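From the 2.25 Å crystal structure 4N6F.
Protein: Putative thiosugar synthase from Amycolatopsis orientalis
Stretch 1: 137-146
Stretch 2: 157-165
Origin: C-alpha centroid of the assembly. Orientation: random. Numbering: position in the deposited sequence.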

ATOM      1  N   MET A 137     -28.912 -19.261   7.333  1.00 37.02           N
ATOM      2  CA  MET A 137     -28.227 -17.975   7.472  1.00 36.69           C
ATOM      3  C   MET A 137     -26.946 -17.952   6.629  1.00 32.74           C
ATOM      4  O   MET A 137     -26.284 -18.978   6.442  1.00 30.07           O
ATOM      5  CB  MET A 137     -27.902 -17.671   8.930  1.00 39.20           C
ATOM      6  CG  MET A 137     -29.130 -17.413   9.784  1.00 44.65           C
ATOM      7  SD  MET A 137     -28.833 -16.202  11.084  1.00 51.10           S
ATOM      8  CE  MET A 137     -29.052 -14.685  10.162  1.00 49.83           C
ATOM      9  N   GLU A 138     -26.608 -16.772   6.128  1.00 30.29           N
ATOM     10  CA  GLU A 138     -25.394 -16.576   5.346  1.00 28.02           C
ATOM     11  C   GLU A 138     -24.350 -15.953   6.256  1.00 26.78           C
ATOM     12  O   GLU A 138     -24.612 -14.929   6.880  1.00 27.09           O
ATOM     13  CB  GLU A 138     -25.688 -15.691   4.140  1.00 28.75           C
ATOM     14  CG  GLU A 138     -26.603 -16.345   3.097  1.00 29.14           C
ATOM     15  CD  GLU A 138     -25.887 -17.319   2.155  1.00 31.70           C
ATOM     16  OE1 GLU A 138     -26.593 -17.987   1.369  1.00 34.87           O
ATOM     17  OE2 GLU A 138     -24.631 -17.417   2.164  1.00 31.82           O
ATOM     18  N   LEU A 139     -23.167 -16.565   6.336  1.00 25.33           N
ATOM     19  CA  LEU A 139     -22.223 -16.271   7.410  1.00 24.30           C
ATOM     20  C   LEU A 139     -20.867 -15.798   6.947  1.00 23.44           C
ATOM     21  O   LEU A 139     -20.308 -16.333   5.993  1.00 23.15           O
ATOM     22  CB  LEU A 139     -22.017 -17.503   8.296  1.00 25.27           C
ATOM     23  CG  LEU A 139     -23.276 -18.116   8.898  1.00 25.78           C
ATOM     24  CD1 LEU A 139     -22.881 -19.339   9.700  1.00 26.88           C
ATOM     25  CD2 LEU A 139     -24.022 -17.126   9.782  1.00 26.33           C
ATOM     26  N   LEU A 140     -20.351 -14.800   7.665  1.00 22.72           N
ATOM     27  CA  LEU A 140     -18.986 -14.335   7.562  1.00 22.31           C
ATOM     28  C   LEU A 140     -18.354 -14.441   8.956  1.00 22.41           C
ATOM     29  O   LEU A 140     -18.371 -13.473   9.736  1.00 21.18           O
ATOM     30  CB  LEU A 140     -18.941 -12.895   7.043  1.00 22.64           C
ATOM     31  CG  LEU A 140     -19.357 -12.668   5.581  1.00 23.18           C
ATOM     32  CD1 LEU A 140     -20.854 -12.508   5.424  1.00 23.68           C
ATOM     33  CD2 LEU A 140     -18.675 -11.431   5.022  1.00 24.04           C
ATOM     34  N   PRO A 141     -17.807 -15.629   9.280  1.00 22.92           N
ATOM     35  CA  PRO A 141     -17.156 -15.858  10.563  1.00 23.21           C
ATOM     36  C   PRO A 141     -15.729 -15.326  10.634  1.00 23.81           C
ATOM     37  O   PRO A 141     -15.065 -15.174   9.611  1.00 24.70           O
ATOM     38  CB  PRO A 141     -17.185 -17.384  10.714  1.00 23.63           C
ATOM     39  CG  PRO A 141     -17.323 -17.922   9.331  1.00 23.94           C
ATOM     40  CD  PRO A 141     -17.920 -16.863   8.475  1.00 23.22           C
ATOM     41  N   PHE A 142     -15.281 -15.058  11.856  1.00 23.87           N
ATOM     42  CA  PHE A 142     -13.947 -14.540  12.146  1.00 24.38           C
ATOM     43  C   PHE A 142     -13.173 -15.662  12.827  1.00 25.32           C
ATOM     44  O   PHE A 142     -13.667 -16.260  13.793  1.00 25.78           O
ATOM     45  CB  PHE A 142     -14.088 -13.335  13.082  1.00 24.60           C
ATOM     46  CG  PHE A 142     -12.840 -12.500  13.250  1.00 24.36           C
ATOM     47  CD1 PHE A 142     -11.859 -12.433  12.277  1.00 25.15           C
ATOM     48  CD2 PHE A 142     -12.694 -11.718  14.381  1.00 24.79           C
ATOM     49  CE1 PHE A 142     -10.733 -11.638  12.455  1.00 25.95           C
ATOM     50  CE2 PHE A 142     -11.569 -10.923  14.570  1.00 25.68           C
ATOM     51  CZ  PHE A 142     -10.587 -10.879  13.603  1.00 25.71           C
ATOM     52  N   ILE A 143     -11.989 -15.975  12.300  1.00 26.05           N
ATOM     53  CA  ILE A 143     -11.135 -17.019  12.863  1.00 26.28           C
ATOM     54  C   ILE A 143      -9.671 -16.604  12.923  1.00 27.99           C
ATOM     55  O   ILE A 143      -9.217 -15.722  12.175  1.00 26.76           O
ATOM     56  CB  ILE A 143     -11.220 -18.351  12.072  1.00 26.21           C
ATOM     57  CG1 ILE A 143     -10.744 -18.185  10.627  1.00 26.05           C
ATOM     58  CG2 ILE A 143     -12.643 -18.892  12.090  1.00 27.04           C
ATOM     59  CD1 ILE A 143     -10.387 -19.489   9.942  1.00 26.43           C
ATOM     60  N   LEU A 144      -8.945 -17.233  13.850  1.00 28.90           N
ATOM     61  CA  LEU A 144      -7.497 -17.295  13.802  1.00 30.97           C
ATOM     62  C   LEU A 144      -7.105 -18.152  12.619  1.00 31.29           C
ATOM     63  O   LEU A 144      -7.758 -19.173  12.353  1.00 31.00           O
ATOM     64  CB  LEU A 144      -6.917 -17.912  15.082  1.00 33.56           C
ATOM     65  CG  LEU A 144      -7.245 -17.233  16.412  1.00 35.91           C
ATOM     66  CD1 LEU A 144      -6.604 -17.992  17.568  1.00 37.15           C
ATOM     67  CD2 LEU A 144      -6.787 -15.788  16.400  1.00 36.55           C
ATOM     68  N   PRO A 145      -6.039 -17.753  11.902  1.00 31.29           N
ATOM     69  CA  PRO A 145      -5.657 -18.486  10.702  1.00 33.63           C
ATOM     70  C   PRO A 145      -5.331 -19.934  11.033  1.00 35.59           C
ATOM     71  O   PRO A 145      -4.279 -20.230  11.588  1.00 41.91           O
ATOM     72  CB  PRO A 145      -4.423 -17.727  10.188  1.00 34.34           C
ATOM     73  CG  PRO A 145      -3.930 -16.920  11.342  1.00 33.21           C
ATOM     74  CD  PRO A 145      -5.141 -16.617  12.173  1.00 31.92           C
ATOM     75  N   ASP A 146      -6.274 -20.815  10.745  1.00 36.28           N
ATOM     76  CA  ASP A 146      -6.102 -22.237  10.947  1.00 35.57           C
ATOM     77  C   ASP A 146      -6.826 -22.946   9.819  1.00 34.50           C
ATOM     78  O   ASP A 146      -8.018 -22.745   9.597  1.00 31.39           O
ATOM     79  CB  ASP A 146      -6.664 -22.693  12.291  1.00 35.56           C
ATOM     80  CG  ASP A 146      -6.543 -24.184  12.484  1.00 36.97           C
ATOM     81  OD1 ASP A 146      -5.408 -24.654  12.663  1.00 40.97           O
ATOM     82  OD2 ASP A 146      -7.569 -24.898  12.445  1.00 38.13           O
ATOM     83  N   GLY A 157     -20.489 -24.084   4.290  1.00 24.98           N
ATOM     84  CA  GLY A 157     -21.094 -23.221   3.279  1.00 24.50           C
ATOM     85  C   GLY A 157     -21.075 -21.755   3.671  1.00 24.02           C
ATOM     86  O   GLY A 157     -21.924 -20.991   3.237  1.00 23.34           O
ATOM     87  N   CYS A 158     -20.098 -21.353   4.484  1.00 23.81           N
ATOM     88  CA  CYS A 158     -19.923 -19.946   4.808  1.00 24.38           C
ATOM     89  C   CYS A 158     -19.646 -19.131   3.537  1.00 23.48           C
ATOM     90  O   CYS A 158     -19.051 -19.638   2.586  1.00 22.32           O
ATOM     91  CB  CYS A 158     -18.841 -19.779   5.868  1.00 26.24           C
ATOM     92  SG  CYS A 158     -19.369 -20.466   7.477  1.00 29.11           S
ATOM     93  N   ALA A 159     -20.122 -17.883   3.511  1.00 22.66           N
ATOM     94  CA  ALA A 159     -20.014 -17.035   2.325  1.00 22.62           C
ATOM     95  C   ALA A 159     -18.589 -16.520   2.128  1.00 22.48           C
ATOM     96  O   ALA A 159     -18.084 -16.465   1.011  1.00 23.48           O
ATOM     97  CB  ALA A 159     -20.986 -15.864   2.426  1.00 23.41           C
ATOM     98  N   ALA A 160     -17.956 -16.133   3.227  1.00 21.72           N
ATOM     99  CA  ALA A 160     -16.613 -15.575   3.217  1.00 21.24           C
ATOM    100  C   ALA A 160     -16.017 -15.790   4.601  1.00 22.02           C
ATOM    101  O   ALA A 160     -16.748 -16.047   5.562  1.00 22.39           O
ATOM    102  CB  ALA A 160     -16.649 -14.092   2.889  1.00 21.19           C
ATOM    103  N   LEU A 161     -14.695 -15.701   4.684  1.00 22.73           N
ATOM    104  CA  LEU A 161     -13.954 -15.926   5.919  1.00 24.67           C
ATOM    105  C   LEU A 161     -13.227 -14.673   6.314  1.00 23.77           C
ATOM    106  O   LEU A 161     -12.457 -14.139   5.530  1.00 24.68           O
ATOM    107  CB  LEU A 161     -12.880 -16.993   5.705  1.00 27.10           C
ATOM    108  CG  LEU A 161     -13.025 -18.337   6.377  1.00 30.11           C
ATOM    109  CD1 LEU A 161     -11.730 -19.111   6.184  1.00 29.67           C
ATOM    110  CD2 LEU A 161     -13.329 -18.167   7.864  1.00 31.99           C
ATOM    111  N   ARG A 162     -13.445 -14.216   7.530  1.00 23.40           N
ATOM    112  CA  ARG A 162     -12.628 -13.152   8.085  1.00 23.46           C
ATOM    113  C   ARG A 162     -11.519 -13.830   8.882  1.00 23.98           C
ATOM    114  O   ARG A 162     -11.785 -14.727   9.696  1.00 23.26           O
ATOM    115  CB  ARG A 162     -13.471 -12.212   8.949  1.00 23.00           C
ATOM    116  CG  ARG A 162     -14.580 -11.499   8.173  1.00 23.42           C
ATOM    117  CD  ARG A 162     -15.831 -11.255   9.018  1.00 23.47           C
ATOM    118  NE  ARG A 162     -15.494 -10.557  10.255  1.00 24.17           N
ATOM    119  CZ  ARG A 162     -16.000 -10.822  11.463  1.00 24.15           C
ATOM    120  NH1 ARG A 162     -15.571 -10.125  12.509  1.00 24.66           N
ATOM    121  NH2 ARG A 162     -16.907 -11.771  11.648  1.00 24.06           N
ATOM    122  N   VAL A 163     -10.279 -13.420   8.621  1.00 24.30           N
ATOM    123  CA  VAL A 163      -9.098 -14.078   9.184  1.00 25.24           C
ATOM    124  C   VAL A 163      -8.243 -13.048   9.931  1.00 24.78           C
ATOM    125  O   VAL A 163      -7.966 -11.974   9.410  1.00 23.90           O
ATOM    126  CB  VAL A 163      -8.279 -14.762   8.060  1.00 26.39           C
ATOM    127  CG1 VAL A 163      -6.981 -15.334   8.593  1.00 26.90           C
ATOM    128  CG2 VAL A 163      -9.103 -15.871   7.415  1.00 26.23           C
ATOM    129  N   MET A 164      -7.839 -13.375  11.158  1.00 25.26           N
ATOM    130  CA  MET A 164      -7.171 -12.411  12.027  1.00 25.42           C
ATOM    131  C   MET A 164      -5.744 -12.185  11.583  1.00 24.92           C
ATOM    132  O   MET A 164      -4.984 -13.131  11.436  1.00 25.13           O
ATOM    133  CB  MET A 164      -7.198 -12.861  13.485  1.00 27.87           C
ATOM    134  CG  MET A 164      -6.380 -11.979  14.424  1.00 30.14           C
ATOM    135  SD  MET A 164      -6.751 -12.225  16.176  1.00 31.04           S
ATOM    136  CE  MET A 164      -7.890 -10.885  16.464  1.00 30.14           C
ATOM    137  N   ALA A 165      -5.403 -10.920  11.356  1.00 23.70           N
ATOM    138  CA  ALA A 165      -4.053 -10.519  10.988  1.00 24.46           C
ATOM    139  C   ALA A 165      -3.161 -10.367  12.222  1.00 25.88           C
ATOM    140  O   ALA A 165      -2.035 -10.840  12.240  1.00 27.22           O
ATOM    141  CB  ALA A 165      -4.101  -9.206  10.213  1.00 24.15           C
TER
HETATM  142  O   HOH W   1     -23.101 -18.592   4.308  1.00 25.80           O

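The side chain of Arg162 turns back onto the neighbouring strand and bonds to its backbone: NH2 of Arg162 donates to O of Leu140 over 2.9 Å, with an N-H...O angle of 161°. The acceptor lies near the plane of the guanidinium, as a well-directed bond requires, while CB of Phe142 sits over one face of the group, 3.5 Å from NH2 of Arg162. The aliphatic part of the side chain also packs on this strand, with CD of Arg162 4.0 Å from CB of Leu140. The guanidinium is buried, but its nitrogens also find hydrogen-bond partners elsewhere in the structure.

The backbone of the same residue anchors the pairing of two parallel strands, whose directions differ by 18°. N of Arg162 donates to O of Pro141 (2.8 Å), and O of Arg162 accepts from N of Ile143 (2.9 Å). Arg162 thus bonds to the residues before and after its bridge partner Phe142, the pattern expected of parallel strands. One step on, N of Met164 donates to O of Ile143 (2.9 Å). CA-H...O contacts supplement this ladder, from CA of Phe142 to O of Arg162 (3.3 Å) and from CA of Val163 to O of Ile143 (3.4 Å). Because Pro141 has no amide hydrogen, its nitrogen cannot donate to the ladder; its CD instead lies 3.2 Å from O of Ala160.

Side chains follow the alternation of the strands. Phe142 and Arg162 share one face of the sheet, and CE1 of Phe142 reaches along it to CB of Met164 (3.9 Å). On the other face, CG1 of Ile143 packs against both Leu161 and Val163, 3.8 Å from CD2 of Leu161 and 4.3 Å from CG2 of Val163. Beyond the strand, Pro145 extends the apolar packing, its CB 3.8 Å from CG1 of Val163, while CD2 of Leu144 approaches SD of Met164 at 3.6 Å.

At the opposite end of the contact the pairing continues ahead of the second strand. N of Ala159 donates to O of Leu139 (2.9 Å, 144°), and SG of Cys158 packs 3.8 Å from CG of Pro141. A water links the segments here: it donates to OE2 of Glu138 and to O of Gly157 and accepts from N of Leu139, each at 2.9 Å. Gly157 is the first residue to leave helical geometry after a helix, in a Schellman motif with phi of 96°; at its backbone angles a CB would jam against the preceding carbonyl oxygen, which accounts for glycine at this turn.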